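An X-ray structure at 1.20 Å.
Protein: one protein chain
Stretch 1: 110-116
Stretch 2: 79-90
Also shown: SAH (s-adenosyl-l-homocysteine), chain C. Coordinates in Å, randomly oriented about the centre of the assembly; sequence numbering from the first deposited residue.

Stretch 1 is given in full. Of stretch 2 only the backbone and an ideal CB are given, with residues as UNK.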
# COMPACT_ATOMS: atom_id res chain seq x y z
N ASP A 110 17.00 16.28 13.77
CA ASP A 110 18.20 15.45 13.84
C ASP A 110 18.15 14.32 12.81
O ASP A 110 19.18 13.74 12.47
CB ASP A 110 18.36 14.87 15.25
CG ASP A 110 17.36 13.77 15.55
OD1 ASP A 110 16.16 13.94 15.23
OD2 ASP A 110 17.77 12.73 16.11
N ARG A 111 16.95 14.02 12.32
CA ARG A 111 16.76 12.95 11.33
C ARG A 111 16.44 13.47 9.94
O ARG A 111 16.49 12.71 8.97
CB ARG A 111 15.60 12.04 11.73
CG ARG A 111 15.81 11.13 12.92
CD ARG A 111 14.59 10.23 13.07
NE ARG A 111 14.69 9.32 14.21
CZ ARG A 111 13.74 8.45 14.55
NH1 ARG A 111 12.62 8.36 13.84
NH2 ARG A 111 13.91 7.68 15.61
N VAL A 112 16.11 14.75 9.83
CA VAL A 112 15.73 15.31 8.54
C VAL A 112 16.53 16.49 8.04
O VAL A 112 16.83 17.42 8.80
CB VAL A 112 14.24 15.74 8.56
CG1 VAL A 112 13.81 16.18 7.17
CG2 VAL A 112 13.37 14.61 9.07
N GLU A 113 16.86 16.45 6.75
CA GLU A 113 17.58 17.52 6.09
C GLU A 113 16.68 18.04 4.98
O GLU A 113 16.28 17.29 4.09
CB GLU A 113 18.89 17.01 5.48
CG GLU A 113 19.55 18.01 4.53
CD GLU A 113 20.90 17.53 4.02
OE1 GLU A 113 20.98 16.39 3.52
OE2 GLU A 113 21.87 18.30 4.12
N VAL A 114 16.34 19.33 5.04
CA VAL A 114 15.52 19.95 4.02
C VAL A 114 16.46 20.76 3.13
O VAL A 114 17.15 21.66 3.62
CB VAL A 114 14.47 20.92 4.63
CG1 VAL A 114 13.67 21.58 3.52
CG2 VAL A 114 13.55 20.18 5.58
N ARG A 115 16.51 20.42 1.85
CA ARG A 115 17.38 21.14 0.92
C ARG A 115 16.54 22.03 0.00
O ARG A 115 15.67 21.54 -0.72
CB ARG A 115 18.22 20.17 0.09
CG ARG A 115 19.21 20.88 -0.82
CD ARG A 115 20.18 19.93 -1.52
NE ARG A 115 20.97 19.14 -0.59
CZ ARG A 115 22.27 18.88 -0.73
NH1 ARG A 115 22.93 19.34 -1.78
NH2 ARG A 115 22.90 18.14 0.17
N THR A 116 16.82 23.33 0.04
CA THR A 116 16.09 24.28 -0.78
C THR A 116 16.65 24.38 -2.19
O THR A 116 17.86 24.42 -2.38
CB THR A 116 16.13 25.69 -0.16
OG1 THR A 116 15.60 25.64 1.17
CG2 THR A 116 15.31 26.66 -0.99
N UNK A 79 8.97 6.78 10.79
CA UNK A 79 9.04 5.36 10.47
C UNK A 79 10.45 4.82 10.62
O UNK A 79 10.67 3.61 10.56
CB UNK A 79 8.54 5.11 9.05
N UNK A 80 11.41 5.73 10.80
CA UNK A 80 12.82 5.36 10.96
C UNK A 80 13.12 4.91 12.40
O UNK A 80 12.33 5.16 13.31
CB UNK A 80 13.72 6.54 10.58
N UNK A 81 14.27 4.27 12.60
CA UNK A 81 14.65 3.78 13.92
C UNK A 81 16.08 4.13 14.38
O UNK A 81 16.27 5.07 15.15
CB UNK A 81 14.49 2.26 13.94
N UNK A 82 17.06 3.37 13.92
CA UNK A 82 18.46 3.58 14.30
C UNK A 82 18.95 4.98 13.96
O UNK A 82 18.47 5.98 14.51
CB UNK A 82 19.35 2.55 13.61
N UNK A 83 19.92 5.06 13.06
CA UNK A 83 20.45 6.35 12.66
C UNK A 83 19.87 6.69 11.30
O UNK A 83 20.56 7.21 10.43
CB UNK A 83 21.98 6.34 12.63
N UNK A 84 18.59 6.38 11.12
CA UNK A 84 17.92 6.65 9.86
C UNK A 84 17.86 8.13 9.55
O UNK A 84 17.90 8.96 10.45
CB UNK A 84 16.51 6.07 9.88
N UNK A 85 17.76 8.46 8.27
CA UNK A 85 17.69 9.85 7.87
C UNK A 85 16.76 10.07 6.69
O UNK A 85 16.46 9.15 5.93
CB UNK A 85 19.09 10.36 7.53
N UNK A 86 16.30 11.31 6.57
CA UNK A 86 15.44 11.73 5.48
C UNK A 86 16.04 12.98 4.85
O UNK A 86 16.47 13.89 5.56
CB UNK A 86 14.01 11.99 5.97
N UNK A 87 16.10 12.99 3.53
CA UNK A 87 16.59 14.14 2.79
C UNK A 87 15.39 14.52 1.93
O UNK A 87 14.92 13.71 1.12
CB UNK A 87 17.85 13.84 1.97
N UNK A 88 14.87 15.73 2.11
CA UNK A 88 13.72 16.17 1.35
C UNK A 88 14.03 17.44 0.56
O UNK A 88 14.73 18.34 1.04
CB UNK A 88 12.53 16.40 2.28
N UNK A 89 13.51 17.49 -0.67
CA UNK A 89 13.77 18.60 -1.59
C UNK A 89 12.57 19.52 -1.79
O UNK A 89 11.46 19.06 -2.09
CB UNK A 89 14.21 18.05 -2.95
N UNK A 90 12.80 20.82 -1.64
CA UNK A 90 11.74 21.82 -1.78
C UNK A 90 12.22 23.06 -2.54
O UNK A 90 13.23 23.67 -2.18
CB UNK A 90 11.22 22.23 -0.40
N SAH C . 4.57 15.61 0.02
CA SAH C . 4.22 16.84 0.82
CB SAH C . 3.59 17.87 -0.06
CG SAH C . 4.39 18.41 -1.21
SD SAH C . 3.29 19.42 -2.30
C SAH C . 3.17 16.42 1.90
O SAH C . 2.76 15.26 1.91
OXT SAH C . 2.81 17.32 2.74
C5' SAH C . 4.35 19.61 -3.68
C4' SAH C . 5.64 20.48 -3.31
O4' SAH C . 6.34 20.48 -4.56
C3' SAH C . 5.42 21.95 -3.02
O3' SAH C . 5.90 22.33 -1.73
C2' SAH C . 6.17 22.66 -4.22
O2' SAH C . 6.69 23.94 -3.87
C1' SAH C . 7.23 21.63 -4.57
N9 SAH C . 7.80 21.73 -5.78
C8 SAH C . 7.32 22.08 -7.03
N7 SAH C . 8.19 22.06 -7.98
C5 SAH C . 9.40 21.67 -7.35
C6 SAH C . 10.72 21.46 -7.88
N6 SAH C . 11.05 21.63 -9.17
N1 SAH C . 11.66 21.07 -6.96
C2 SAH C . 11.38 20.89 -5.63
N3 SAH C . 10.12 21.07 -5.09
C4 SAH C . 9.18 21.46 -6.00

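Position 79 points its CA-to-CB bond away from stretch 1, and an ideal CB there finds nothing of that stretch within 5.5 Å. The contact sets no demand; the residue is Gly79.

Position 80 points toward stretch 1, its ideal CB 3.9 Å from NH1 of Arg111. A second positive charge would be unwelcome here, while an aliphatic or small polar side chain could lie beside the extended arginine. Leu80 is found. Its backbone adds a polar element, since Leu80 O lies 3.3 Å from Arg111 NH1, and a water that accepts from Arg111 NH2 at 2.7 Å from its oxygen gives a weak hydrogen bond back to Leu80 O at 3.4 Å.

Positions 81 and 82 both point away, leaving the side chain free; small polar residues suit such a loop. They are Ser81 and Ser82. What the first brings to the contact is its carbonyl, with Ser81 O 3.5 Å from Arg111 NH2.

At 83 the bond again points away and there is room for a CB, so the contact does not require Gly83. Position 84 points sideways with nothing of stretch 1 near its ideal CB, and phi/psi of -63/155 is open to most residues. Gly84 is deposited, and the CG of Arg111 packs 3.9 Å from its O.

Position 85 begins the strand. Its CB points sideways, 3.8 Å from Arg111 O, and a long chain could leave the contact without hindrance. Arg85 does so: its end leads away, while its CA makes a CA-H...O contact of 3.3 Å to Arg111 O.

From 86 the two strands run parallel, and the pairing is carried by backbone, which almost any residue could supply. The N of 86 donates to Arg111 O at 2.8 Å, and the O of 86 accepts from Glu113 N at 2.8 Å. The CB shares a face with Val112, whose CG2 is 4.1 Å from the ideal position, so a beta-branched aliphatic fits well. Val86 packs its CB 4.0 Å from that CG2.

Position 87 turns to the face of Glu113, with OE1 4.3 Å from the ideal CB. A polar or basic residue could answer the carboxylate; a hydrophobe would be tolerated without gaining a partner there. Val87 leaves the charge unanswered, its CG2 lying 3.8 Å from Glu113 OE1, which is hydrogen-bonded elsewhere in the structure.

Position 88 returns to the valine face, between Val112 and Val114, where a methyl is wanted; valine, isoleucine or threonine would serve. Thr88 sets CG2 3.6 Å from Val114 CG2 and 4.2 Å from Val112 CG1, and its N donates to Glu113 O at 2.9 Å.

Position 89 lies on the face of Arg115, whose aliphatic stem invites a hydrophobe. Leu89 bends its end nearer, CD2 reaching 3.9 Å from Arg115 CB.

Position 90 faces Val114 and Thr116, but the ribose hydroxyls of SAH call for a long acceptor. Glu90 leads away and accepts from SAH O2' through OE2 at 2.6 Å and from SAH O3' through OE1 at 2.7 Å.

Stretch 2 (79-90) GLSSGGRVVTLE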
# COMPACT_ATOMS: atom_id res chain seq x y z
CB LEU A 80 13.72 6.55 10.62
CG LEU A 80 13.59 7.17 9.23
CD1 LEU A 80 14.36 8.48 9.18
CD2 LEU A 80 14.10 6.20 8.17
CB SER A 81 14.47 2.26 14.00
OG SER A 81 15.29 1.59 13.06
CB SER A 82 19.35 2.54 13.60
OG SER A 82 18.99 1.23 13.98
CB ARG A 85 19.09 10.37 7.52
CG ARG A 85 19.79 9.61 6.40
CD ARG A 85 21.12 10.26 6.05
NE ARG A 85 21.83 9.55 4.99
CZ ARG A 85 23.00 9.94 4.49
NH1 ARG A 85 23.59 11.03 4.95
NH2 ARG A 85 23.59 9.23 3.53
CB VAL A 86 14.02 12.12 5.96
CG1 VAL A 86 13.17 12.57 4.77
CG2 VAL A 86 13.36 10.96 6.68
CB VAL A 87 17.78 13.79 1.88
CG1 VAL A 87 18.16 15.00 1.04
CG2 VAL A 87 18.96 13.33 2.72
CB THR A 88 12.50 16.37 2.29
OG1 THR A 88 11.34 16.69 1.51
CG2 THR A 88 12.76 17.46 3.32
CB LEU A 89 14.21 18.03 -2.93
CG LEU A 89 15.25 16.91 -2.82
CD1 LEU A 89 15.66 16.44 -4.21
CD2 LEU A 89 16.47 17.39 -2.05
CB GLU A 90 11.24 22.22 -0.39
CG GLU A 90 10.19 23.31 -0.37
CD GLU A 90 9.02 23.01 -1.28
OE1 GLU A 90 8.48 21.89 -1.20
OE2 GLU A 90 8.64 23.90 -2.08
O HOH W 1 12.27 5.86 16.63
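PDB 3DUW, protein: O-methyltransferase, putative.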